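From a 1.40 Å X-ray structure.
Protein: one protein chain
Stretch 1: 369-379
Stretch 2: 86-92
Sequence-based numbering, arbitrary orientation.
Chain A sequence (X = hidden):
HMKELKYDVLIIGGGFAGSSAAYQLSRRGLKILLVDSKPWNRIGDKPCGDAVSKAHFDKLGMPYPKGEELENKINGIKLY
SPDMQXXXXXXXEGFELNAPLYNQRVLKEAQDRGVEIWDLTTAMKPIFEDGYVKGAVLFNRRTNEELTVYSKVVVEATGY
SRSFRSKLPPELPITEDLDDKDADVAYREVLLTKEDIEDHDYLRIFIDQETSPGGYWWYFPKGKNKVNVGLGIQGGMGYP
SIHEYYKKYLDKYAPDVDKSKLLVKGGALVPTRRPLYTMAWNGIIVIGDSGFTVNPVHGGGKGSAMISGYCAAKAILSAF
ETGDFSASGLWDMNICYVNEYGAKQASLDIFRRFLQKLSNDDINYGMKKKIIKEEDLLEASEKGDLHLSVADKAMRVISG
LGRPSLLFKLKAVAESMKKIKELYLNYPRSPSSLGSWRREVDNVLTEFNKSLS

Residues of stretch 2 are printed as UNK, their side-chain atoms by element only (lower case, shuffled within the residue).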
ATOM      1  N   LYS A 369     -13.255  19.569  18.733  1.00 20.46           N
ATOM      2  CA  LYS A 369     -12.606  19.964  19.981  1.00 22.66           C
ATOM      3  C   LYS A 369     -11.086  19.973  19.868  1.00 21.28           C
ATOM      4  O   LYS A 369     -10.404  20.274  20.856  1.00 27.00           O
ATOM      5  CB  LYS A 369     -13.015  19.036  21.130  1.00 26.12           C
ATOM      6  CG  LYS A 369     -14.494  19.047  21.470  1.00 28.19           C
ATOM      7  CD  LYS A 369     -14.876  20.240  22.329  1.00 35.06           C
ATOM      8  CE  LYS A 369     -16.346  20.177  22.721  1.00 43.32           C
ATOM      9  NZ  LYS A 369     -16.761  21.310  23.592  1.00 55.64           N
ATOM     10  N   LYS A 370     -10.564  19.649  18.690  1.00 24.72           N
ATOM     11  CA  LYS A 370      -9.120  19.609  18.465  1.00 29.18           C
ATOM     12  C   LYS A 370      -8.422  18.660  19.436  1.00 26.70           C
ATOM     13  O   LYS A 370      -7.452  19.036  20.103  1.00 29.11           O
ATOM     14  CB  LYS A 370      -8.512  21.013  18.567  1.00 38.75           C
ATOM     15  CG  LYS A 370      -8.821  21.907  17.381  1.00 46.26           C
ATOM     16  CD  LYS A 370      -8.333  21.269  16.089  1.00 63.59           C
ATOM     17  CE  LYS A 370      -6.833  21.012  16.121  1.00 46.40           C
ATOM     18  NZ  LYS A 370      -6.401  20.123  15.005  1.00 55.45           N
ATOM     19  N   ILE A 371      -8.933  17.434  19.508  1.00 24.59           N
ATOM     20  CA  ILE A 371      -8.399  16.392  20.381  1.00 22.17           C
ATOM     21  C   ILE A 371      -6.884  16.239  20.193  1.00 23.55           C
ATOM     22  O   ILE A 371      -6.136  16.072  21.165  1.00 24.86           O
ATOM     23  CB  ILE A 371      -9.166  15.049  20.154  1.00 25.90           C
ATOM     24  CG1 ILE A 371      -8.767  13.996  21.185  1.00 29.48           C
ATOM     25  CG2 ILE A 371      -9.010  14.536  18.716  1.00 26.39           C
ATOM     26  CD1 ILE A 371      -9.610  12.738  21.121  1.00 27.89           C
ATOM     27  N   ILE A 372      -6.439  16.319  18.942  1.00 22.82           N
ATOM     28  CA  ILE A 372      -5.023  16.429  18.616  1.00 26.26           C
ATOM     29  C   ILE A 372      -4.872  17.515  17.565  1.00 26.23           C
ATOM     30  O   ILE A 372      -5.860  17.937  16.960  1.00 29.20           O
ATOM     31  CB  ILE A 372      -4.422  15.105  18.084  1.00 25.91           C
ATOM     32  CG1 ILE A 372      -5.050  14.711  16.744  1.00 27.51           C
ATOM     33  CG2 ILE A 372      -4.577  13.987  19.106  1.00 24.73           C
ATOM     34  CD1 ILE A 372      -4.389  13.500  16.106  1.00 27.07           C
ATOM     35  N   LYS A 373      -3.650  17.988  17.366  1.00 26.01           N
ATOM     36  CA  LYS A 373      -3.400  18.999  16.352  1.00 27.83           C
ATOM     37  C   LYS A 373      -3.281  18.346  14.976  1.00 28.04           C
ATOM     38  O   LYS A 373      -3.036  17.140  14.869  1.00 26.61           O
ATOM     39  CB  LYS A 373      -2.128  19.777  16.680  1.00 26.59           C
ATOM     40  CG  LYS A 373      -2.170  20.513  18.009  1.00 36.01           C
ATOM     41  CD  LYS A 373      -0.855  21.237  18.262  1.00 41.67           C
ATOM     42  CE  LYS A 373      -0.891  22.020  19.566  1.00 51.35           C
ATOM     43  NZ  LYS A 373       0.431  22.633  19.876  1.00 62.67           N
ATOM     44  N   GLU A 374      -3.472  19.142  13.928  1.00 28.71           N
ATOM     45  CA  GLU A 374      -3.263  18.679  12.560  1.00 29.98           C
ATOM     46  C   GLU A 374      -1.857  18.107  12.408  1.00 37.59           C
ATOM     47  O   GLU A 374      -1.663  17.064  11.773  1.00 32.67           O
ATOM     48  CB  GLU A 374      -3.481  19.832  11.576  1.00 31.70           C
ATOM     49  CG  GLU A 374      -4.938  20.250  11.439  1.00 42.24           C
ATOM     50  CD  GLU A 374      -5.102  21.725  11.141  1.00 57.58           C
ATOM     51  OE1 GLU A 374      -4.412  22.539  11.788  1.00 63.52           O
ATOM     52  OE2 GLU A 374      -5.918  22.074  10.262  1.00 37.74           O
ATOM     53  N   GLU A 375      -0.884  18.784  13.012  1.00 31.23           N
ATOM     54  CA  GLU A 375       0.502  18.337  12.962  1.00 28.80           C
ATOM     55  C   GLU A 375       0.705  17.010  13.693  1.00 33.34           C
ATOM     56  O   GLU A 375       1.580  16.231  13.324  1.00 28.50           O
ATOM     57  CB  GLU A 375       1.450  19.406  13.514  1.00 36.29           C
ATOM     58  CG  GLU A 375       0.987  20.068  14.799  1.00 55.46           C
ATOM     59  CD  GLU A 375       0.328  21.415  14.557  1.00 65.09           C
ATOM     60  OE1 GLU A 375       0.928  22.444  14.942  1.00 56.30           O
ATOM     61  OE2 GLU A 375      -0.786  21.446  13.983  1.00 38.87           O
ATOM     62  N   ASP A 376      -0.100  16.757  14.724  1.00 26.37           N
ATOM     63  CA  ASP A 376      -0.033  15.485  15.444  1.00 25.51           C
ATOM     64  C   ASP A 376      -0.519  14.346  14.558  1.00 29.12           C
ATOM     65  O   ASP A 376       0.035  13.246  14.577  1.00 24.20           O
ATOM     66  CB  ASP A 376      -0.880  15.527  16.721  1.00 25.95           C
ATOM     67  CG  ASP A 376      -0.396  16.562  17.720  1.00 32.95           C
ATOM     68  OD1 ASP A 376       0.825  16.831  17.781  1.00 32.72           O
ATOM     69  OD2 ASP A 376      -1.253  17.099  18.460  1.00 32.46           O
ATOM     70  N   LEU A 377      -1.571  14.603  13.789  1.00 23.06           N
ATOM     71  CA  LEU A 377      -2.088  13.585  12.886  1.00 23.10           C
ATOM     72  C   LEU A 377      -1.040  13.234  11.838  1.00 26.69           C
ATOM     73  O   LEU A 377      -0.857  12.060  11.495  1.00 25.08           O
ATOM     74  CB  LEU A 377      -3.383  14.063  12.226  1.00 24.58           C
ATOM     75  CG  LEU A 377      -4.000  13.073  11.234  1.00 33.41           C
ATOM     76  CD1 LEU A 377      -4.382  11.776  11.931  1.00 31.86           C
ATOM     77  CD2 LEU A 377      -5.207  13.688  10.539  1.00 38.13           C
ATOM     78  N   LEU A 378      -0.335  14.252  11.351  1.00 25.88           N
ATOM     79  CA  LEU A 378       0.709  14.067  10.354  1.00 28.00           C
ATOM     80  C   LEU A 378       1.857  13.242  10.927  1.00 31.84           C
ATOM     81  O   LEU A 378       2.402  12.373  10.256  1.00 28.64           O
ATOM     82  CB  LEU A 378       1.218  15.425   9.860  1.00 30.50           C
ATOM     83  CG  LEU A 378       2.232  15.436   8.715  1.00 39.27           C
ATOM     84  CD1 LEU A 378       1.673  14.708   7.506  1.00 46.97           C
ATOM     85  CD2 LEU A 378       2.618  16.864   8.347  1.00 38.83           C
ATOM     86  N   GLU A 379       2.212  13.516  12.178  1.00 27.77           N
ATOM     87  CA  GLU A 379       3.265  12.773  12.861  1.00 28.98           C
ATOM     88  C   GLU A 379       2.895  11.293  12.987  1.00 27.68           C
ATOM     89  O   GLU A 379       3.745  10.423  12.814  1.00 28.79           O
ATOM     90  CB  GLU A 379       3.521  13.380  14.245  1.00 29.68           C
ATOM     91  CG  GLU A 379       4.608  12.692  15.059  1.00 32.36           C
ATOM     92  CD  GLU A 379       5.994  13.219  14.759  1.00 56.68           C
ATOM     93  OE1 GLU A 379       6.164  13.901  13.726  1.00 60.80           O
ATOM     94  OE2 GLU A 379       6.913  12.954  15.563  1.00 62.61           O
ATOM     95  N   UNK A  86     -15.966  20.387  10.514  1.00 17.17           N
ATOM     96  CA  UNK A  86     -14.568  20.605  10.840  1.00 17.33           C
ATOM     97  C   UNK A  86     -13.670  20.034   9.746  1.00 15.76           C
ATOM     98  O   UNK A  86     -13.764  18.855   9.405  1.00 17.39           O
ATOM     99  c   UNK A  86     -12.770  20.367  12.568  1.00 20.14           C
ATOM    100  c   UNK A  86     -14.183  19.967  12.193  1.00 17.04           C
ATOM    101  o   UNK A  86     -15.088  20.406  13.215  1.00 18.46           O
ATOM    102  N   UNK A  87     -12.804  20.885   9.202  1.00 15.93           N
ATOM    103  CA  UNK A  87     -11.839  20.475   8.191  1.00 16.99           C
ATOM    104  C   UNK A  87     -10.435  20.704   8.728  1.00 18.90           C
ATOM    105  O   UNK A  87     -10.089  21.816   9.124  1.00 22.36           O
ATOM    106  c   UNK A  87     -10.937  20.878   5.878  1.00 19.75           C
ATOM    107  c   UNK A  87     -12.009  21.274   6.889  1.00 17.00           C
ATOM    108  c   UNK A  87     -13.386  21.035   6.305  1.00 22.22           C
ATOM    109  N   UNK A  88      -9.645  19.640   8.769  1.00 19.33           N
ATOM    110  CA  UNK A  88      -8.240  19.727   9.131  1.00 20.91           C
ATOM    111  C   UNK A  88      -7.392  19.814   7.869  1.00 19.98           C
ATOM    112  O   UNK A  88      -7.574  19.033   6.928  1.00 22.82           O
ATOM    113  c   UNK A  88      -8.281  18.537  11.396  1.00 22.61           C
ATOM    114  n   UNK A  88      -9.233  19.177  13.334  1.00 25.31           N
ATOM    115  c   UNK A  88      -7.352  16.310  12.382  1.00 24.60           C
ATOM    116  c   UNK A  88      -8.036  17.533  12.387  1.00 20.59           C
ATOM    117  c   UNK A  88      -8.636  17.969  13.587  1.00 23.01           C
ATOM    118  c   UNK A  88      -9.015  19.515  12.015  1.00 26.27           C
ATOM    119  c   UNK A  88      -7.304  15.569  13.550  1.00 23.93           C
ATOM    120  c   UNK A  88      -7.917  16.028  14.722  1.00 27.96           C
ATOM    121  c   UNK A  88      -7.821  18.511   9.956  1.00 21.06           C
ATOM    122  c   UNK A  88      -8.589  17.218  14.761  1.00 24.93           C
ATOM    123  N   UNK A  89      -6.462  20.756   7.833  1.00 24.38           N
ATOM    124  CA  UNK A  89      -5.581  20.891   6.687  1.00 24.16           C
ATOM    125  C   UNK A  89      -4.179  20.408   7.024  1.00 26.33           C
ATOM    126  O   UNK A  89      -3.565  20.891   7.980  1.00 30.68           O
ATOM    127  c   UNK A  89      -4.588  22.464   5.004  1.00 29.15           C
ATOM    128  c   UNK A  89      -5.513  22.344   6.206  1.00 27.49           C
ATOM    129  o   UNK A  89      -6.822  22.782   5.833  1.00 32.37           O
ATOM    130  N   UNK A  90      -3.678  19.448   6.254  1.00 27.84           N
ATOM    131  CA  UNK A  90      -2.289  19.035   6.383  1.00 27.99           C
ATOM    132  C   UNK A  90      -1.548  19.286   5.073  1.00 34.41           C
ATOM    133  O   UNK A  90      -1.958  18.821   4.011  1.00 34.63           O
ATOM    134  c   UNK A  90      -2.738  17.411   8.254  1.00 39.66           C
ATOM    135  c   UNK A  90      -2.147  17.566   6.861  1.00 26.50           C
ATOM    136  c   UNK A  90      -2.819  16.600   5.899  1.00 33.76           C
ATOM    137  N   UNK A  91      -0.467  20.053   5.152  1.00 32.42           N
ATOM    138  CA  UNK A  91       0.284  20.428   3.961  1.00 33.12           C
ATOM    139  C   UNK A  91       1.389  19.433   3.640  1.00 34.52           C
ATOM    140  O   UNK A  91       1.982  18.840   4.539  1.00 33.71           O
ATOM    141  n   UNK A  91      -0.140  23.729   5.231  1.00 49.58           N
ATOM    142  o   UNK A  91      -1.112  22.958   3.364  1.00 41.44           O
ATOM    143  c   UNK A  91      -0.216  22.895   4.204  1.00 41.09           C
ATOM    144  c   UNK A  91       0.860  21.834   4.115  1.00 34.75           C
ATOM    145  N   UNK A  92       1.651  19.252   2.351  1.00 28.43           N
ATOM    146  CA  UNK A  92       2.659  18.314   1.889  1.00 32.73           C
ATOM    147  C   UNK A  92       2.616  18.196   0.378  1.00 29.13           C
ATOM    148  O   UNK A  92       1.540  18.162  -0.220  1.00 32.00           O
TER

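Position 86 precedes the strand. Its three side-chain atoms form a fork, one carbon carrying an oxygen and a carbon, and none comes within contact range of stretch 1. A branched hydroxyl of this size is threonine, Thr86.

Position 87 opens the strand with three carbons, CB bearing two others, and its CA-to-CB bond points away from stretch 1. This is valine, Val87, whose side chain makes no contact with stretch 1.

Position 88 carries ten side-chain atoms: one carbon, then fused five- and six-membered rings holding eight carbons and one nitrogen. The bond to CB points toward stretch 1, and Lys370, Ile371, Ile372, Glu374 and Leu377 gather round the rings. Only tryptophan fits, Trp88. Lys370 NZ lies over one face, 3.7 Å from the centroid of the Trp88 five-membered ring and 27° off its normal, a cation-pi contact. Lys370 NZ also donates a hydrogen bond to Ile372 O at 3.0 Å, which ties the ammonium to its own loop while it rests on the indole. Near the ring plane, Leu377 CD2 packs 3.9 Å from Trp88 CE3 and Ile371 CG2 sits 4.4 Å from Trp88 CH2. Ile372 CG1 comes to 3.7 Å from Trp88 CH2.

Position 89 again shows one carbon carrying an oxygen and a carbon. Its CA-to-CB bond points away overall, though CB of position 89 still lies 4.1 Å from Glu374 OE2. This is threonine, Thr89. The hydrogen bond comes from the main chain: Thr89 N donates to Glu374 OE2 at 2.8 Å with an angle of 162°. The hydroxyl is satisfied elsewhere in the structure.

Position 90 has three carbons, CB with two branches, and its CA-to-CB bond points toward stretch 1. One branch carbon packs against Glu374 O and CB. It is valine, Val90, and Val90 CG1 lies 3.7 Å from Glu374 O and 4.2 Å from Glu374 CB.

Position 91 has two carbons, the second bearing one oxygen and one nitrogen. It projects sideways and its side chain touches nothing of stretch 1, while its backbone O nears Leu378 CD2. The amide is that of asparagine, Asn91; Asn91 O lies 4.3 Å from Leu378 CD2.

Position 92 has no side-chain atoms and is therefore glycine, Gly92, without contact here.

The rule is strand alternation: the CA-to-CB bonds of Trp88 and Val90 point toward stretch 1, those of Val87 and Thr89 away. Trp88 fills the space beside the loop and the first helical turn, and Glu374 reaches past it to bind the strand backbone. One large aromatic thus supplies most of the packing, and one carboxylate supplies the polar link.

Stretch 2 (86-92) TVWTVNG
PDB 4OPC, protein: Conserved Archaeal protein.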